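Local coordinates for protein KLLA0B12012p (Kluyveromyces lactis, PDB 6Y3P) that probably binds ATP and metal ions through its C-terminal ATP-grasp domain of the tubulin-tyrosine ligase family, and is a direct partner of the mRNA-decapping enzyme Dcp2, at residues A[8-16]-A[32-42]; A[296-307]-A[331-341]. All coordinates share one frame; numbering follows the deposited sequence.

Contact 1: A[8-16]-A[32-42]; sequences AQIVLTIPE and LPNVPVSRSLP. With SO4 (sulfate ion), chain E.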
loop_
_atom_site.group_PDB
_atom_site.type_symbol
_atom_site.label_atom_id
_atom_site.label_comp_id
_atom_site.label_asym_id
_atom_site.label_seq_id
_atom_site.Cartn_x
_atom_site.Cartn_y
_atom_site.Cartn_z
ATOM N N ALA A 8 16.746 0.974 29.089
ATOM C CA ALA A 8 16.169 1.390 27.827
ATOM C C ALA A 8 17.153 2.177 26.953
ATOM O O ALA A 8 18.031 2.880 27.469
ATOM C CB ALA A 8 14.940 2.219 28.113
ATOM N N GLN A 9 16.980 2.054 25.620
ATOM C CA GLN A 9 17.807 2.669 24.584
ATOM C C GLN A 9 17.007 2.804 23.268
ATOM O O GLN A 9 16.230 1.912 22.945
ATOM C CB GLN A 9 19.038 1.776 24.392
ATOM C CG GLN A 9 20.082 2.273 23.424
ATOM C CD GLN A 9 21.292 1.389 23.525
ATOM O OE1 GLN A 9 21.212 0.153 23.416
ATOM N NE2 GLN A 9 22.437 2.013 23.769
ATOM N N ILE A 10 17.181 3.933 22.538
ATOM C CA ILE A 10 16.555 4.232 21.242
ATOM C C ILE A 10 17.683 4.552 20.259
ATOM O O ILE A 10 18.466 5.451 20.529
ATOM C CB ILE A 10 15.473 5.367 21.307
ATOM C CG1 ILE A 10 14.168 4.876 21.963
ATOM C CG2 ILE A 10 15.151 5.935 19.900
ATOM C CD1 ILE A 10 13.275 5.999 22.561
ATOM N N VAL A 11 17.741 3.834 19.117
ATOM C CA VAL A 11 18.754 3.992 18.062
ATOM C C VAL A 11 18.073 4.514 16.781
ATOM O O VAL A 11 17.193 3.850 16.235
ATOM C CB VAL A 11 19.552 2.674 17.793
ATOM C CG1 VAL A 11 20.630 2.882 16.739
ATOM C CG2 VAL A 11 20.157 2.096 19.071
ATOM N N LEU A 12 18.478 5.695 16.313
ATOM C CA LEU A 12 17.934 6.345 15.115
ATOM C C LEU A 12 19.057 6.487 14.095
ATOM O O LEU A 12 19.808 7.450 14.159
ATOM C CB LEU A 12 17.343 7.716 15.503
ATOM C CG LEU A 12 16.517 8.503 14.462
ATOM C CD1 LEU A 12 15.346 7.674 13.907
ATOM C CD2 LEU A 12 15.987 9.801 15.080
ATOM N N THR A 13 19.192 5.498 13.195
ATOM C CA THR A 13 20.259 5.404 12.176
ATOM C C THR A 13 19.901 6.073 10.841
ATOM O O THR A 13 20.689 6.044 9.889
ATOM C CB THR A 13 20.701 3.946 11.972
ATOM O OG1 THR A 13 19.595 3.175 11.500
ATOM C CG2 THR A 13 21.287 3.338 13.234
ATOM N N ILE A 14 18.729 6.687 10.781
ATOM C CA ILE A 14 18.265 7.385 9.605
ATOM C C ILE A 14 19.074 8.661 9.388
ATOM O O ILE A 14 19.337 9.392 10.351
ATOM C CB ILE A 14 16.734 7.581 9.697
ATOM C CG1 ILE A 14 16.057 6.523 8.837
ATOM C CG2 ILE A 14 16.248 8.999 9.349
ATOM C CD1 ILE A 14 14.857 6.001 9.386
ATOM N N PRO A 15 19.532 8.906 8.133
ATOM C CA PRO A 15 20.276 10.139 7.852
ATOM C C PRO A 15 19.490 11.369 8.279
ATOM O O PRO A 15 18.274 11.447 8.067
ATOM C CB PRO A 15 20.457 10.093 6.332
ATOM C CG PRO A 15 20.393 8.643 5.999
ATOM C CD PRO A 15 19.338 8.115 6.900
ATOM N N GLU A 16 20.191 12.301 8.928
ATOM C CA GLU A 16 19.685 13.581 9.431
ATOM C C GLU A 16 19.107 14.448 8.306
ATOM O O GLU A 16 18.385 15.402 8.585
ATOM C CB GLU A 16 20.792 14.314 10.208
ATOM C CG GLU A 16 21.265 13.544 11.430
ATOM C CD GLU A 16 22.372 14.190 12.240
ATOM O OE1 GLU A 16 22.121 15.254 12.855
ATOM O OE2 GLU A 16 23.476 13.606 12.302
ATOM N N LEU A 32 9.055 9.655 25.279
ATOM C CA LEU A 32 10.034 8.784 25.949
ATOM C C LEU A 32 11.205 9.670 26.440
ATOM O O LEU A 32 12.346 9.500 25.991
ATOM C CB LEU A 32 10.487 7.621 25.040
ATOM C CG LEU A 32 9.513 6.454 24.907
ATOM C CD1 LEU A 32 8.897 6.422 23.554
ATOM C CD2 LEU A 32 10.198 5.158 25.069
ATOM N N PRO A 33 10.944 10.667 27.328
ATOM C CA PRO A 33 12.039 11.559 27.766
ATOM C C PRO A 33 13.181 10.883 28.531
ATOM O O PRO A 33 14.307 11.380 28.490
ATOM C CB PRO A 33 11.320 12.614 28.621
ATOM C CG PRO A 33 10.082 11.940 29.102
ATOM C CD PRO A 33 9.665 11.040 27.976
ATOM N N ASN A 34 12.896 9.751 29.201
ATOM C CA ASN A 34 13.865 9.004 30.011
ATOM C C ASN A 34 14.701 7.995 29.214
ATOM O O ASN A 34 15.636 7.401 29.767
ATOM C CB ASN A 34 13.180 8.339 31.211
ATOM C CG ASN A 34 12.673 9.341 32.215
ATOM O OD1 ASN A 34 13.436 10.116 32.797
ATOM N ND2 ASN A 34 11.372 9.366 32.425
ATOM N N VAL A 35 14.396 7.834 27.914
ATOM C CA VAL A 35 15.132 6.910 27.056
ATOM C C VAL A 35 16.128 7.667 26.149
ATOM O O VAL A 35 15.700 8.492 25.339
ATOM C CB VAL A 35 14.217 5.948 26.276
ATOM C CG1 VAL A 35 15.038 4.933 25.506
ATOM C CG2 VAL A 35 13.225 5.253 27.209
ATOM N N PRO A 36 17.453 7.409 26.270
ATOM C CA PRO A 36 18.414 8.141 25.415
ATOM C C PRO A 36 18.366 7.763 23.925
ATOM O O PRO A 36 18.170 6.603 23.588
ATOM C CB PRO A 36 19.769 7.837 26.060
ATOM C CG PRO A 36 19.568 6.523 26.754
ATOM C CD PRO A 36 18.134 6.479 27.196
ATOM N N VAL A 37 18.509 8.760 23.039
ATOM C CA VAL A 37 18.528 8.566 21.578
ATOM C C VAL A 37 19.993 8.511 21.079
ATOM O O VAL A 37 20.796 9.396 21.384
ATOM C CB VAL A 37 17.674 9.614 20.821
ATOM C CG1 VAL A 37 17.734 9.404 19.310
ATOM C CG2 VAL A 37 16.230 9.591 21.302
ATOM N N SER A 38 20.337 7.440 20.361
ATOM C CA SER A 38 21.661 7.202 19.787
ATOM C C SER A 38 21.506 7.087 18.268
ATOM O O SER A 38 20.461 6.646 17.801
ATOM C CB SER A 38 22.251 5.914 20.338
ATOM O OG SER A 38 23.532 5.677 19.781
ATOM N N ARG A 39 22.521 7.506 17.503
ATOM C CA ARG A 39 22.501 7.458 16.037
ATOM C C ARG A 39 23.348 6.289 15.515
ATOM O O ARG A 39 23.558 6.144 14.309
ATOM C CB ARG A 39 22.960 8.803 15.456
ATOM C CG ARG A 39 21.930 9.928 15.639
ATOM C CD ARG A 39 22.492 11.321 15.377
ATOM N NE ARG A 39 23.633 11.623 16.250
ATOM C CZ ARG A 39 24.193 12.824 16.384
ATOM N NH1 ARG A 39 23.708 13.870 15.719
ATOM N NH2 ARG A 39 25.229 12.991 17.197
ATOM N N SER A 40 23.810 5.445 16.438
ATOM C CA SER A 40 24.652 4.294 16.136
ATOM C C SER A 40 24.276 3.071 16.982
ATOM O O SER A 40 24.196 3.132 18.216
ATOM C CB SER A 40 26.133 4.647 16.319
ATOM O OG SER A 40 26.993 3.538 16.100
ATOM N N LEU A 41 24.088 1.957 16.299
ATOM C CA LEU A 41 23.758 0.681 16.889
ATOM C C LEU A 41 24.981 0.155 17.663
ATOM O O LEU A 41 26.078 0.073 17.099
ATOM C CB LEU A 41 23.386 -0.263 15.750
ATOM C CG LEU A 41 22.500 -1.438 16.070
ATOM C CD1 LEU A 41 21.091 -0.984 16.506
ATOM C CD2 LEU A 41 22.433 -2.379 14.861
ATOM N N PRO A 42 24.839 -0.154 18.972
ATOM C CA PRO A 42 26.010 -0.638 19.734
ATOM C C PRO A 42 26.493 -2.012 19.261
ATOM O O PRO A 42 25.794 -2.675 18.477
ATOM C CB PRO A 42 25.510 -0.659 21.183
ATOM C CG PRO A 42 24.047 -0.758 21.088
ATOM C CD PRO A 42 23.627 -0.084 19.819
HETATM S S SO4 E . 25.229 9.316 18.974
HETATM O O1 SO4 E . 23.830 9.651 18.725
HETATM O O2 SO4 E . 25.347 7.913 19.385
HETATM O O3 SO4 E . 26.021 9.493 17.743
HETATM O O4 SO4 E . 25.693 10.213 20.045
#
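Ser38 and strand 8-12 are joined by two short backbone bonds, Ser38 N to Ile10 O at 2.7 Å and Leu12 N to Ser38 O at 2.7 Å. A third, from Ile10 N to Pro36 O, completes the ladder of a parallel pair, in which Ile10 faces Val37 and Val11 faces Ser38. Proline, with no N-H to give and its CD against Ala8 O, starts the ladder at its carbonyl. On one face of the sheet the CG1 branch of Ile10 lies beside its backbone N (chi1 -74°), and this carries CD1 across Val35 at about a right angle, 3.6 Å from Val35 CG1; CD1 also meets Leu32 CD2, while CG2 touches Val37 CG2. With an alanine here, Val35, Leu32 and Val37 would probably lose their common partner and a gap would open between them. On the other face Val11 CG1 packs against Leu41 CD1 at 3.9 Å. Beyond the strand, Arg39 holds a sulfate, probably from the crystallisation liquor, at the edge of its guanidinium group, close to its plane: its backbone N and NE both donate to sulfate O1, at 2.8 and 3.2 Å. With its chain bent at chi3 (-58°), the guanidinium also brings NH1 within 3.4 Å of Glu16 OE2, a long salt bridge with the two planar groups 46° apart. The two strands belong to a beta-alpha-beta unit, with 37-38 outermost in the four-stranded parallel sheet; the connecting helix 21-31 touches Ile10 through Phe28 and Leu12 through Asn25, while strand 48-52 hydrogen-bonds to the other edge of strand 8-12.

Contact 2: A[296-307]-A[331-341]; sequences IRTQIHEAVSEL and FDFLVDSDYQV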
loop_
_atom_site.group_PDB
_atom_site.type_symbol
_atom_site.label_atom_id
_atom_site.label_comp_id
_atom_site.label_asym_id
_atom_site.label_seq_id
_atom_site.Cartn_x
_atom_site.Cartn_y
_atom_site.Cartn_z
ATOM N N ILE A 296 -15.607 6.590 2.730
ATOM C CA ILE A 296 -14.319 6.195 2.168
ATOM C C ILE A 296 -13.386 5.727 3.336
ATOM O O ILE A 296 -12.625 4.761 3.194
ATOM C CB ILE A 296 -13.742 7.363 1.310
ATOM C CG1 ILE A 296 -14.448 7.421 -0.066
ATOM C CG2 ILE A 296 -12.218 7.276 1.137
ATOM C CD1 ILE A 296 -14.269 8.845 -0.897
ATOM N N ARG A 297 -13.477 6.403 4.488
ATOM C CA ARG A 297 -12.665 6.050 5.651
ATOM C C ARG A 297 -13.129 4.690 6.199
ATOM O O ARG A 297 -12.307 3.834 6.478
ATOM C CB ARG A 297 -12.792 7.131 6.729
ATOM C CG ARG A 297 -11.543 7.964 6.905
ATOM C CD ARG A 297 -11.844 9.235 7.661
ATOM N NE ARG A 297 -11.397 10.366 6.858
ATOM C CZ ARG A 297 -12.117 11.452 6.604
ATOM N NH1 ARG A 297 -13.331 11.595 7.132
ATOM N NH2 ARG A 297 -11.625 12.413 5.832
ATOM N N THR A 298 -14.446 4.497 6.316
ATOM C CA THR A 298 -15.070 3.255 6.779
ATOM C C THR A 298 -14.614 2.095 5.893
ATOM O O THR A 298 -14.041 1.147 6.425
ATOM C CB THR A 298 -16.566 3.480 6.898
ATOM O OG1 THR A 298 -16.707 4.527 7.862
ATOM C CG2 THR A 298 -17.338 2.223 7.361
ATOM N N GLN A 299 -14.751 2.226 4.554
ATOM C CA GLN A 299 -14.244 1.221 3.585
ATOM C C GLN A 299 -12.761 0.946 3.759
ATOM O O GLN A 299 -12.353 -0.216 3.708
ATOM C CB GLN A 299 -14.446 1.672 2.135
ATOM C CG GLN A 299 -15.886 1.846 1.701
ATOM C CD GLN A 299 -15.923 2.443 0.319
ATOM O OE1 GLN A 299 -15.583 1.779 -0.672
ATOM N NE2 GLN A 299 -16.316 3.722 0.229
ATOM N N ILE A 300 -11.947 1.997 3.980
ATOM C CA ILE A 300 -10.492 1.828 4.151
ATOM C C ILE A 300 -10.172 0.977 5.404
ATOM O O ILE A 300 -9.369 0.040 5.336
ATOM C CB ILE A 300 -9.738 3.192 4.099
ATOM C CG1 ILE A 300 -9.620 3.649 2.627
ATOM C CG2 ILE A 300 -8.340 3.089 4.761
ATOM C CD1 ILE A 300 -9.320 5.152 2.351
ATOM N N HIS A 301 -10.814 1.289 6.522
ATOM C CA HIS A 301 -10.609 0.567 7.780
ATOM C C HIS A 301 -11.044 -0.850 7.646
ATOM O O HIS A 301 -10.393 -1.721 8.180
ATOM C CB HIS A 301 -11.432 1.208 8.885
ATOM C CG HIS A 301 -10.958 2.558 9.270
ATOM N ND1 HIS A 301 -11.444 3.186 10.384
ATOM C CD2 HIS A 301 -10.040 3.352 8.686
ATOM C CE1 HIS A 301 -10.802 4.336 10.453
ATOM N NE2 HIS A 301 -9.940 4.465 9.459
ATOM N N GLU A 302 -12.142 -1.094 6.938
ATOM C CA GLU A 302 -12.624 -2.438 6.721
ATOM C C GLU A 302 -11.675 -3.264 5.867
ATOM O O GLU A 302 -11.386 -4.409 6.217
ATOM C CB GLU A 302 -14.046 -2.398 6.146
ATOM C CG GLU A 302 -14.848 -3.657 6.399
ATOM C CD GLU A 302 -14.811 -4.265 7.793
ATOM O OE1 GLU A 302 -14.727 -3.518 8.798
ATOM O OE2 GLU A 302 -14.894 -5.510 7.869
ATOM N N ALA A 303 -11.155 -2.664 4.781
ATOM C CA ALA A 303 -10.250 -3.305 3.826
ATOM C C ALA A 303 -8.887 -3.662 4.433
ATOM O O ALA A 303 -8.370 -4.762 4.181
ATOM C CB ALA A 303 -10.095 -2.447 2.583
ATOM N N VAL A 304 -8.335 -2.743 5.267
ATOM C CA VAL A 304 -7.078 -2.913 5.996
ATOM C C VAL A 304 -7.205 -4.101 7.005
ATOM O O VAL A 304 -6.351 -4.980 7.031
ATOM C CB VAL A 304 -6.640 -1.578 6.689
ATOM C CG1 VAL A 304 -5.558 -1.833 7.718
ATOM C CG2 VAL A 304 -6.158 -0.535 5.668
ATOM N N SER A 305 -8.279 -4.105 7.813
ATOM C CA SER A 305 -8.614 -5.117 8.835
ATOM C C SER A 305 -8.729 -6.515 8.203
ATOM O O SER A 305 -8.138 -7.468 8.694
ATOM C CB SER A 305 -9.925 -4.736 9.526
ATOM O OG SER A 305 -10.349 -5.759 10.410
ATOM N N GLU A 306 -9.480 -6.607 7.095
ATOM C CA GLU A 306 -9.717 -7.817 6.308
ATOM C C GLU A 306 -8.422 -8.321 5.704
ATOM O O GLU A 306 -8.161 -9.526 5.757
ATOM C CB GLU A 306 -10.756 -7.531 5.209
ATOM C CG GLU A 306 -12.180 -7.397 5.718
ATOM C CD GLU A 306 -12.683 -8.652 6.400
ATOM O OE1 GLU A 306 -12.791 -9.684 5.700
ATOM O OE2 GLU A 306 -12.854 -8.637 7.643
ATOM N N LEU A 307 -7.578 -7.406 5.192
ATOM C CA LEU A 307 -6.283 -7.778 4.610
ATOM C C LEU A 307 -5.353 -8.388 5.630
ATOM O O LEU A 307 -4.715 -9.402 5.344
ATOM C CB LEU A 307 -5.618 -6.613 3.852
ATOM C CG LEU A 307 -4.288 -6.916 3.142
ATOM C CD1 LEU A 307 -4.407 -8.161 2.235
ATOM C CD2 LEU A 307 -3.850 -5.764 2.324
ATOM N N PHE A 331 -0.463 2.411 2.091
ATOM C CA PHE A 331 -1.532 1.739 1.362
ATOM C C PHE A 331 -2.070 2.652 0.281
ATOM O O PHE A 331 -2.488 3.768 0.569
ATOM C CB PHE A 331 -2.656 1.275 2.290
ATOM C CG PHE A 331 -2.459 -0.060 2.958
ATOM C CD1 PHE A 331 -1.359 -0.291 3.778
ATOM C CD2 PHE A 331 -3.448 -1.032 2.901
ATOM C CE1 PHE A 331 -1.226 -1.492 4.462
ATOM C CE2 PHE A 331 -3.309 -2.237 3.584
ATOM C CZ PHE A 331 -2.200 -2.460 4.361
ATOM N N ASP A 332 -2.034 2.181 -0.958
ATOM C CA ASP A 332 -2.530 2.941 -2.092
ATOM C C ASP A 332 -3.849 2.405 -2.600
ATOM O O ASP A 332 -3.972 1.240 -3.029
ATOM C CB ASP A 332 -1.479 3.078 -3.203
ATOM C CG ASP A 332 -0.311 3.940 -2.738
ATOM O OD1 ASP A 332 -0.414 5.192 -2.832
ATOM O OD2 ASP A 332 0.661 3.374 -2.199
ATOM N N PHE A 333 -4.851 3.277 -2.488
ATOM C CA PHE A 333 -6.225 3.062 -2.902
ATOM C C PHE A 333 -6.630 3.991 -4.052
ATOM O O PHE A 333 -6.287 5.165 -4.057
ATOM C CB PHE A 333 -7.178 3.361 -1.729
ATOM C CG PHE A 333 -7.122 2.409 -0.571
ATOM C CD1 PHE A 333 -7.901 1.263 -0.556
ATOM C CD2 PHE A 333 -6.352 2.698 0.548
ATOM C CE1 PHE A 333 -7.865 0.390 0.545
ATOM C CE2 PHE A 333 -6.296 1.809 1.628
ATOM C CZ PHE A 333 -7.047 0.663 1.613
ATOM N N LEU A 334 -7.435 3.473 -4.968
ATOM C CA LEU A 334 -8.071 4.212 -6.059
ATOM C C LEU A 334 -9.534 4.456 -5.613
ATOM O O LEU A 334 -10.096 3.673 -4.845
ATOM C CB LEU A 334 -8.050 3.365 -7.335
ATOM C CG LEU A 334 -6.864 3.561 -8.306
ATOM C CD1 LEU A 334 -5.533 3.284 -7.659
ATOM C CD2 LEU A 334 -6.999 2.659 -9.520
ATOM N N VAL A 335 -10.100 5.583 -6.017
ATOM C CA VAL A 335 -11.466 5.963 -5.711
ATOM C C VAL A 335 -12.200 6.096 -7.031
ATOM O O VAL A 335 -11.711 6.792 -7.934
ATOM C CB VAL A 335 -11.585 7.281 -4.888
ATOM C CG1 VAL A 335 -12.997 7.432 -4.314
ATOM C CG2 VAL A 335 -10.536 7.351 -3.774
ATOM N N ASP A 336 -13.384 5.465 -7.125
ATOM C CA ASP A 336 -14.236 5.552 -8.312
ATOM C C ASP A 336 -15.278 6.659 -8.160
ATOM O O ASP A 336 -15.432 7.216 -7.071
ATOM C CB ASP A 336 -14.855 4.181 -8.730
ATOM C CG ASP A 336 -15.971 3.559 -7.898
ATOM O OD1 ASP A 336 -16.671 4.309 -7.165
ATOM O OD2 ASP A 336 -16.218 2.328 -8.058
ATOM N N SER A 337 -16.023 6.953 -9.243
ATOM C CA SER A 337 -17.029 8.016 -9.257
ATOM C C SER A 337 -18.241 7.750 -8.333
ATOM O O SER A 337 -19.051 8.657 -8.135
ATOM C CB SER A 337 -17.460 8.332 -10.681
ATOM O OG SER A 337 -17.993 7.155 -11.257
ATOM N N ASP A 338 -18.315 6.546 -7.709
ATOM C CA ASP A 338 -19.370 6.170 -6.751
ATOM C C ASP A 338 -18.836 6.143 -5.342
ATOM O O ASP A 338 -19.490 5.583 -4.469
ATOM C CB ASP A 338 -20.027 4.823 -7.107
ATOM C CG ASP A 338 -20.611 4.803 -8.499
ATOM O OD1 ASP A 338 -21.316 5.775 -8.860
ATOM O OD2 ASP A 338 -20.335 3.834 -9.244
ATOM N N TYR A 339 -17.653 6.785 -5.115
ATOM C CA TYR A 339 -16.951 6.910 -3.834
ATOM C C TYR A 339 -16.584 5.540 -3.242
ATOM O O TYR A 339 -16.496 5.395 -2.031
ATOM C CB TYR A 339 -17.719 7.812 -2.831
ATOM C CG TYR A 339 -18.151 9.136 -3.430
ATOM C CD1 TYR A 339 -19.389 9.270 -4.054
ATOM C CD2 TYR A 339 -17.328 10.260 -3.359
ATOM C CE1 TYR A 339 -19.789 10.476 -4.616
ATOM C CE2 TYR A 339 -17.710 11.471 -3.933
ATOM C CZ TYR A 339 -18.946 11.574 -4.555
ATOM O OH TYR A 339 -19.368 12.758 -5.094
ATOM N N GLN A 340 -16.307 4.557 -4.124
ATOM C CA GLN A 340 -15.882 3.208 -3.758
ATOM C C GLN A 340 -14.370 3.103 -3.850
ATOM O O GLN A 340 -13.784 3.508 -4.856
ATOM C CB GLN A 340 -16.588 2.134 -4.621
ATOM C CG GLN A 340 -18.141 2.105 -4.512
ATOM C CD GLN A 340 -18.616 2.211 -3.080
ATOM O OE1 GLN A 340 -18.460 1.287 -2.283
ATOM N NE2 GLN A 340 -19.132 3.371 -2.692
ATOM N N VAL A 341 -13.731 2.587 -2.794
ATOM C CA VAL A 341 -12.273 2.435 -2.780
ATOM C C VAL A 341 -11.836 1.095 -3.377
ATOM O O VAL A 341 -12.529 0.096 -3.289
ATOM C CB VAL A 341 -11.574 2.690 -1.397
ATOM C CG1 VAL A 341 -12.075 3.964 -0.716
ATOM C CG2 VAL A 341 -11.693 1.491 -0.464
#
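Ile300 lays its CG1 methylene over the face of the Phe333 ring, 3.9 Å from the centroid and 9° off the ring normal, a CH-pi contact almost above the centre. The same ring meets Ala303 CB and Val304 CG2 at its edge; the small alanine lets the ring approach the helix closely. Val304 CG2 also touches Phe331, and one turn on Leu307 CD2 lies 3.8 Å from Phe331 CE2. Phe331, Phe333 and Val335, alternate residues of the strand, all point toward the helix. At the N-terminal end of this helix segment, Ile296 CD1 reaches Val335 CG1 at 3.9 Å, and Ile296 CG2 meets Val341 CG1.

Gln299 supplies the polar part. Its chain, extended beyond CG (chi2 173°), carries the amide to the backbone of the turn, where NE2 donates to Tyr339 O at 2.8 Å, with that oxygen lying in the amide plane. OE1 accepts from Val341 N at 2.9 Å, the N-H coming from above the carbonyl plane at a nearly straight 169°. Glutamine fits here because one amide can both donate and accept a hydrogen bond. The turn is itself braced by Asp336, whose OD1 receives Asp338 N and Gln340 N from opposite faces of the carboxylate, the former closing an Asx turn.

Helix 290-313 thus backs the antiparallel hairpin of strands 326-335 and 341-347. The contact is apolar along helix and strand and polar only at the turn: apolar burial holds the two together, while the Gln299 amide probably sets the turn's position, since it must match one donor and one acceptor at once.

In the fold
From the N terminus, strand 8-12 runs into helix 21-31 and returns to strand 37-38, so that contact 1 closes a short beta-alpha-beta loop of the parallel sheet. The chain then passes through the remaining strands of that sheet, a five-stranded antiparallel sheet and the first strands of the six-stranded sheet before reaching helix 290-313. Contact 2 closes a second loop by setting this helix against the hairpin of the six-stranded sheet. The loops follow in series and neither nest nor cross. Their centres lie about 36 Å apart and their nearest atoms about 17 Å: contact 1 joins the outermost strand of a peripheral sheet to its neighbour, contact 2 a helix to a sheet nearer the chain's middle.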